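Local coordinates for tyrosine specific protein phosphatase, putative (Trypanosoma brucei, PDB 3M4U), which dephosphorylates the nucleolar protein NOPP44/46 as a tyrosine-specific protein phosphatase and acts as a switch in the parasite's life cycle, at residues Q29-P34 against I262-K267; S257-I262 against V282-V287; T40-N45 against Y76-G81. One frame throughout, in Å; residues are numbered along the deposited sequence.

Contact 1: residues Q29-P34 against I262-K267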
# COMPACT_ATOMS: atom_id res chain seq x y z
N GLN A 29 -2.08 4.95 18.03
CA GLN A 29 -3.07 3.88 17.97
C GLN A 29 -4.43 4.30 18.54
O GLN A 29 -5.49 3.93 18.00
CB GLN A 29 -2.55 2.61 18.64
CG GLN A 29 -1.47 1.87 17.84
CD GLN A 29 -1.96 1.40 16.45
OE1 GLN A 29 -2.38 2.21 15.61
NE2 GLN A 29 -1.87 0.10 16.19
N ARG A 30 -4.41 5.09 19.60
CA ARG A 30 -5.66 5.53 20.22
C ARG A 30 -6.19 6.79 19.56
O ARG A 30 -7.29 7.25 19.86
CB ARG A 30 -5.51 5.71 21.74
CG ARG A 30 -4.46 6.74 22.16
CD ARG A 30 -4.03 6.51 23.60
NE ARG A 30 -3.81 5.08 23.83
CZ ARG A 30 -3.80 4.50 25.03
NH1 ARG A 30 -3.99 5.23 26.12
NH2 ARG A 30 -3.60 3.19 25.13
N GLN A 31 -5.41 7.35 18.65
CA GLN A 31 -5.83 8.55 17.95
C GLN A 31 -7.23 8.39 17.36
O GLN A 31 -8.09 9.27 17.52
CB GLN A 31 -4.86 8.91 16.83
CG GLN A 31 -5.53 9.63 15.68
CD GLN A 31 -4.56 10.08 14.62
OE1 GLN A 31 -3.39 10.36 14.93
NE2 GLN A 31 -5.02 10.15 13.37
N GLU A 32 -7.45 7.28 16.67
CA GLU A 32 -8.73 7.07 15.99
C GLU A 32 -9.59 6.10 16.79
O GLU A 32 -9.12 5.05 17.23
CB GLU A 32 -8.54 6.57 14.55
CG GLU A 32 -7.74 7.50 13.62
CD GLU A 32 -8.56 8.70 13.13
OE1 GLU A 32 -9.76 8.53 12.84
OE2 GLU A 32 -7.99 9.81 13.03
N ASN A 33 -10.86 6.45 16.99
CA ASN A 33 -11.80 5.56 17.66
C ASN A 33 -12.64 4.78 16.65
O ASN A 33 -13.50 5.35 15.97
CB ASN A 33 -12.71 6.35 18.60
CG ASN A 33 -13.82 5.49 19.19
OD1 ASN A 33 -13.65 4.28 19.40
ND2 ASN A 33 -14.97 6.11 19.47
N PRO A 34 -12.41 3.46 16.56
CA PRO A 34 -13.03 2.68 15.49
C PRO A 34 -14.54 2.88 15.49
O PRO A 34 -15.13 3.14 14.45
CB PRO A 34 -12.69 1.23 15.86
CG PRO A 34 -11.53 1.32 16.80
CD PRO A 34 -11.68 2.62 17.52
N ILE A 262 2.81 12.47 9.60
CA ILE A 262 2.57 11.72 8.39
C ILE A 262 1.75 10.50 8.73
O ILE A 262 0.77 10.18 8.05
CB ILE A 262 3.88 11.29 7.73
CG1 ILE A 262 4.53 12.48 7.05
CG2 ILE A 262 3.62 10.18 6.72
CD1 ILE A 262 5.93 12.20 6.56
N VAL A 263 2.13 9.82 9.81
CA VAL A 263 1.40 8.62 10.17
C VAL A 263 0.00 8.97 10.70
O VAL A 263 -0.98 8.29 10.36
CB VAL A 263 2.18 7.75 11.16
CG1 VAL A 263 1.30 6.61 11.64
CG2 VAL A 263 3.42 7.19 10.51
N ALA A 264 -0.08 10.03 11.50
CA ALA A 264 -1.36 10.52 12.03
C ALA A 264 -2.34 10.87 10.91
O ALA A 264 -3.52 10.56 10.99
CB ALA A 264 -1.14 11.73 12.93
N ALA A 265 -1.82 11.53 9.88
CA ALA A 265 -2.65 11.92 8.75
C ALA A 265 -3.10 10.68 8.00
O ALA A 265 -4.25 10.62 7.55
CB ALA A 265 -1.88 12.85 7.83
N MET A 266 -2.22 9.69 7.88
CA MET A 266 -2.59 8.44 7.23
C MET A 266 -3.69 7.70 7.98
O MET A 266 -4.67 7.24 7.38
CB MET A 266 -1.37 7.52 6.99
CG MET A 266 -0.55 7.90 5.75
SD MET A 266 0.71 6.68 5.33
CE MET A 266 1.50 6.41 6.92
N LYS A 267 -3.53 7.59 9.29
CA LYS A 267 -4.52 6.88 10.11
C LYS A 267 -5.89 7.57 10.05
O LYS A 267 -6.92 6.92 10.17
CB LYS A 267 -4.02 6.77 11.55
CG LYS A 267 -2.89 5.78 11.71
CD LYS A 267 -2.44 5.67 13.14
CE LYS A 267 -1.59 4.42 13.37
NZ LYS A 267 -2.35 3.18 13.10
O HOH W 1 -9.32 6.69 10.67

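Contact 2: residues S257-I262 against V282-V287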
# COMPACT_ATOMS: atom_id res chain seq x y z
N SER A 257 8.48 16.44 14.34
CA SER A 257 7.24 15.67 14.35
C SER A 257 6.80 15.22 12.96
O SER A 257 5.62 14.88 12.75
CB SER A 257 6.12 16.49 15.01
OG SER A 257 5.80 17.62 14.22
N THR A 258 7.73 15.20 12.00
CA THR A 258 7.39 14.90 10.61
C THR A 258 6.81 13.49 10.44
O THR A 258 5.70 13.33 9.92
CB THR A 258 8.60 15.07 9.67
OG1 THR A 258 8.88 16.47 9.51
CG2 THR A 258 8.31 14.44 8.29
N VAL A 259 7.55 12.49 10.91
CA VAL A 259 7.10 11.10 10.89
C VAL A 259 5.78 10.94 11.62
O VAL A 259 4.83 10.34 11.11
CB VAL A 259 8.16 10.17 11.49
CG1 VAL A 259 7.59 8.77 11.72
CG2 VAL A 259 9.38 10.12 10.58
N TYR A 260 5.70 11.50 12.82
CA TYR A 260 4.50 11.37 13.62
C TYR A 260 3.25 11.85 12.89
O TYR A 260 2.19 11.20 12.92
CB TYR A 260 4.63 12.13 14.92
CG TYR A 260 3.43 11.90 15.79
CD1 TYR A 260 3.44 10.91 16.76
CD2 TYR A 260 2.26 12.63 15.59
CE1 TYR A 260 2.34 10.68 17.54
CE2 TYR A 260 1.15 12.40 16.36
CZ TYR A 260 1.19 11.42 17.34
OH TYR A 260 0.07 11.19 18.10
N SER A 261 3.35 13.02 12.26
CA SER A 261 2.20 13.64 11.63
C SER A 261 1.80 12.89 10.37
O SER A 261 0.61 12.69 10.10
CB SER A 261 2.49 15.09 11.29
OG SER A 261 2.70 15.83 12.47
N ILE A 262 2.81 12.47 9.60
CA ILE A 262 2.57 11.72 8.39
C ILE A 262 1.75 10.50 8.73
O ILE A 262 0.77 10.18 8.05
CB ILE A 262 3.88 11.29 7.73
CG1 ILE A 262 4.53 12.48 7.05
CG2 ILE A 262 3.62 10.18 6.72
CD1 ILE A 262 5.93 12.20 6.56
N VAL A 282 10.37 1.34 10.95
CA VAL A 282 10.90 1.34 9.59
C VAL A 282 10.88 2.75 8.98
O VAL A 282 11.87 3.21 8.39
CB VAL A 282 10.13 0.34 8.69
CG1 VAL A 282 10.32 0.63 7.20
CG2 VAL A 282 10.55 -1.07 9.03
N ILE A 283 9.77 3.46 9.15
CA ILE A 283 9.65 4.82 8.62
C ILE A 283 10.70 5.76 9.22
O ILE A 283 11.33 6.53 8.49
CB ILE A 283 8.22 5.40 8.83
CG1 ILE A 283 7.18 4.40 8.33
CG2 ILE A 283 8.05 6.71 8.09
CD1 ILE A 283 5.77 4.83 8.62
N TYR A 284 10.89 5.68 10.53
CA TYR A 284 11.92 6.50 11.19
C TYR A 284 13.29 6.13 10.68
O TYR A 284 14.13 6.99 10.47
CB TYR A 284 11.89 6.31 12.71
CG TYR A 284 11.10 7.35 13.46
CD1 TYR A 284 11.51 8.68 13.48
CD2 TYR A 284 9.93 7.01 14.13
CE1 TYR A 284 10.78 9.65 14.16
CE2 TYR A 284 9.20 7.96 14.82
CZ TYR A 284 9.63 9.28 14.84
OH TYR A 284 8.91 10.23 15.53
N MET A 285 13.50 4.83 10.49
CA MET A 285 14.80 4.34 10.09
C MET A 285 15.11 4.71 8.66
O MET A 285 16.27 4.75 8.26
CB MET A 285 14.86 2.83 10.25
CG MET A 285 14.88 2.34 11.68
SD MET A 285 14.95 0.53 11.64
CE MET A 285 14.81 0.13 13.39
N THR A 286 14.07 4.96 7.87
CA THR A 286 14.26 5.35 6.49
C THR A 286 14.73 6.78 6.51
O THR A 286 15.67 7.15 5.80
CB THR A 286 12.94 5.27 5.70
OG1 THR A 286 12.43 3.93 5.77
CG2 THR A 286 13.17 5.64 4.23
N VAL A 287 14.08 7.59 7.34
CA VAL A 287 14.47 8.99 7.58
C VAL A 287 15.89 9.14 8.13
O VAL A 287 16.72 9.85 7.55
CB VAL A 287 13.52 9.65 8.58
CG1 VAL A 287 14.02 11.05 8.96
CG2 VAL A 287 12.10 9.69 8.00
O HOH W 2 8.39 12.23 13.90

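Contact 3: residues T40-N45 against Y76-G81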
# COMPACT_ATOMS: atom_id res chain seq x y z
N THR A 40 -20.00 3.17 6.02
CA THR A 40 -21.30 2.76 5.47
C THR A 40 -21.19 1.92 4.20
O THR A 40 -21.67 0.78 4.16
CB THR A 40 -22.26 3.97 5.28
OG1 THR A 40 -22.65 4.46 6.56
CG2 THR A 40 -23.51 3.56 4.51
N THR A 41 -20.57 2.47 3.17
CA THR A 41 -20.38 1.76 1.91
C THR A 41 -19.58 0.47 2.10
O THR A 41 -19.90 -0.57 1.53
CB THR A 41 -19.69 2.65 0.90
OG1 THR A 41 -20.48 3.83 0.69
CG2 THR A 41 -19.47 1.92 -0.44
N SER A 42 -18.55 0.54 2.93
CA SER A 42 -17.76 -0.66 3.20
C SER A 42 -18.62 -1.75 3.84
O SER A 42 -18.48 -2.94 3.55
CB SER A 42 -16.56 -0.30 4.10
OG SER A 42 -15.57 -1.30 4.04
N LEU A 43 -19.53 -1.35 4.71
CA LEU A 43 -20.37 -2.34 5.39
C LEU A 43 -21.47 -2.88 4.48
O LEU A 43 -22.01 -3.96 4.72
CB LEU A 43 -20.97 -1.76 6.67
CG LEU A 43 -19.95 -1.60 7.80
CD1 LEU A 43 -20.44 -0.60 8.82
CD2 LEU A 43 -19.69 -2.95 8.44
N LYS A 44 -21.79 -2.14 3.43
CA LYS A 44 -22.78 -2.60 2.47
C LYS A 44 -22.13 -3.58 1.50
O LYS A 44 -22.81 -4.36 0.82
CB LYS A 44 -23.43 -1.43 1.72
CG LYS A 44 -24.42 -0.65 2.54
CD LYS A 44 -25.15 0.41 1.71
CE LYS A 44 -24.23 1.58 1.39
NZ LYS A 44 -24.98 2.69 0.72
N ASN A 45 -20.80 -3.55 1.44
CA ASN A 45 -20.06 -4.47 0.59
C ASN A 45 -19.32 -5.52 1.39
O ASN A 45 -18.18 -5.86 1.06
CB ASN A 45 -19.09 -3.70 -0.31
CG ASN A 45 -19.80 -2.93 -1.40
OD1 ASN A 45 -20.16 -3.48 -2.43
ND2 ASN A 45 -20.01 -1.64 -1.17
N TYR A 76 -21.77 0.84 -8.39
CA TYR A 76 -20.57 1.50 -7.87
C TYR A 76 -19.47 0.49 -7.55
O TYR A 76 -19.55 -0.23 -6.55
CB TYR A 76 -20.91 2.33 -6.62
N PRO A 77 -18.43 0.43 -8.40
CA PRO A 77 -17.25 -0.40 -8.12
C PRO A 77 -16.73 -0.18 -6.70
O PRO A 77 -16.64 0.95 -6.24
CB PRO A 77 -16.21 0.10 -9.13
CG PRO A 77 -16.78 1.42 -9.68
CD PRO A 77 -18.26 1.26 -9.60
N TYR A 78 -16.39 -1.26 -6.00
CA TYR A 78 -15.90 -1.16 -4.64
C TYR A 78 -14.64 -2.00 -4.42
O TYR A 78 -14.63 -3.17 -4.78
CB TYR A 78 -17.00 -1.63 -3.68
CG TYR A 78 -16.51 -1.84 -2.28
CD1 TYR A 78 -16.48 -0.80 -1.37
CD2 TYR A 78 -16.08 -3.09 -1.86
CE1 TYR A 78 -16.02 -1.00 -0.07
CE2 TYR A 78 -15.63 -3.30 -0.56
CZ TYR A 78 -15.60 -2.25 0.32
OH TYR A 78 -15.16 -2.45 1.60
N ILE A 79 -13.60 -1.42 -3.81
CA ILE A 79 -12.34 -2.16 -3.59
C ILE A 79 -11.81 -2.10 -2.16
O ILE A 79 -10.65 -2.49 -1.91
CB ILE A 79 -11.19 -1.63 -4.49
CG1 ILE A 79 -10.78 -0.22 -4.03
CG2 ILE A 79 -11.58 -1.65 -5.95
CD1 ILE A 79 -9.67 0.36 -4.85
N ASN A 80 -12.63 -1.63 -1.23
CA ASN A 80 -12.17 -1.40 0.13
C ASN A 80 -10.85 -0.63 0.14
O ASN A 80 -9.84 -1.07 0.70
CB ASN A 80 -12.07 -2.72 0.92
CG ASN A 80 -11.96 -2.48 2.43
OD1 ASN A 80 -11.68 -1.37 2.87
ND2 ASN A 80 -12.16 -3.53 3.21
N GLY A 81 -10.86 0.52 -0.50
CA GLY A 81 -9.68 1.34 -0.60
C GLY A 81 -9.95 2.77 -0.18
O GLY A 81 -11.10 3.20 -0.08
O HOH W 3 -20.19 -2.25 -5.16

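Contact 1: residues Q29-P34 against I262-K267
In this protein-tyrosine phosphatase fold the N-terminal helix 14-31 lies against helix 258-269, and where the chain leaves the first of these Gln29, Gln31 and Glu32 meet Ala264 and Lys267. The bonds that cross are polar, though the place is near the surface. Lys267 sends its chain across that of Gln29 at about a right angle. It runs extended as far as CE and then bends (chi4 -62°), which turns NZ onto Gln29 OE1 at 2.7 Å. The ammonium sits 23° off the plane of that carbonyl, and CE rests 3.2 Å from the same oxygen. NZ has further acceptors in Met273 O and Val274 O, just ahead of what probably corresponds to the Q-loop of classical phosphatases, so three oxygens grip one buried ammonium and the N-terminal helix supplies one of them. Leu28, next to Gln29 in helix 14-31, packs on Val263, Ala264 and Lys267 and gives the contact its apolar side.

Gln31 works differently. Its extended chain brings the amide up to the side of helix 258-269, where NE2 donates to Ala264 O at 2.8 Å with a nearly straight N-H (163°). OE1 of the same amide lies 3.3 Å from Ala264 CB. The second N-H goes to Glu32 OE2 at 3.0 Å, on the anti lone pair of that carboxylate, so both hydrogens are used and the amide's flip is fixed. Glu32 itself touches the helix through its aliphatic part, CG resting 3.6 Å from Lys267 O.

Contact 2: residues S257-I262 against V282-V287
Val259 lays its CG1 methyl over one face of the Tyr284 ring, in a CH-pi contact 3.7 Å from the centroid. The methyl is displaced somewhat toward the rim, and its nearest ring atom is CE2. Val259 CB stands over the CZ and CE1 part of the same ring, so the branched end of the valine spreads over the aromatic face instead of touching it at one point. CG1, anti to the backbone N (chi1 169°), lies over the tyrosine, and CG2, beside the backbone N, points to Val287. CG1 also reaches Ile283 CG2 at 4.2 Å, while the side chains of Val259 and Val287 slide past each other in opposite directions, their CG2 methyls meeting at 3.8 Å. One valine thus fits among three side chains of helix 277-290, and most of the contact is apolar and buried.

The polar element is at the far end of the tyrosine. A water accepts from Tyr260 N at 3.0 Å and donates to Tyr284 OH at 2.6 Å, tying the first turn of one helix to the phenol of the other. Tyr284 OH is also hydrogen-bonded to Glu24 OE1 of helix 14-31, consistent with a phenol that accepts a hydrogen bond from the water and donates one to the carboxylate, and its ring has an edge-to-face partner in Tyr280.

The two short helical segments run roughly antiparallel, at 139°, with axes 10.4 Å apart. Helix 14-31 packs on Tyr260 and Tyr284, while helix 234-250, which starts at the end of the P-loop signature, meets Val287 through Ala245.

Contact 3: residues T40-N45 against Y76-G81
Tyr78 puts its ring between Asn45, just after the short helix 40-44, and the backbone of its own segment. Tyr78-Ile79-Asn80 appears to match the YINA motif of classical tyrosine phosphatases. The tyrosine's CG is anti to the backbone N (chi1 168°), and the ring reaches across to the helix. Asn45 covers one face. Its CB lies 3.5 Å from the ring centroid, a CH-pi contact shifted toward the CD2 and CE2 rim, and its amide continues over CG and CD1, stacked on the ring with the two planes only 8° apart.

That amide cannot turn easily. Asn45 CG is beside the backbone N, chi2 of -82° sets OD1, and ND2, on the other side of CG, donates to Thr41 O at 2.9 Å, from above the plane of that carbonyl. OD1 takes a hydrogen from a water. On the opposite face of the tyrosine Asn80 N lies 3.4 Å above the ring centre; the left-handed backbone conformation of Asn80 then turns the chain towards Gly81.

At the phenol end, Ser42 OG, anti to its own backbone N, donates to Tyr78 OH at 2.7 Å. Ser42 OG is bonded also to Ala56 N, and Tyr78 OH to Asn49 OD1, a residue of what is probably the phosphotyrosine-recognition loop. Ser42 O also accepts from Asn49 ND2, so Asn49 holds both the tyrosine and the serine, consistent with a phenol whose hydroxyl accepts from the serine and donates to Asn49.

Contacts 1 and 2 are neighbours, their centres 14 Å apart, and both use helix 258-269: they share Ile262, and Val263 CG2 of one packs on Ile283 CD1 of the other at 3.8 Å. Their segments alternate along the chain; the first part of helix 258-269 packs on helix 277-290, and the part from Ile262 on meets the end of helix 14-31. Contact 3 stands apart, its centre about 21 Å from that of contact 1 and 30 Å from that of contact 2. It is nested inside the long loop that contact 1 closes. The first 45 residues thus touch both the helical side and the loop before strand 81-84.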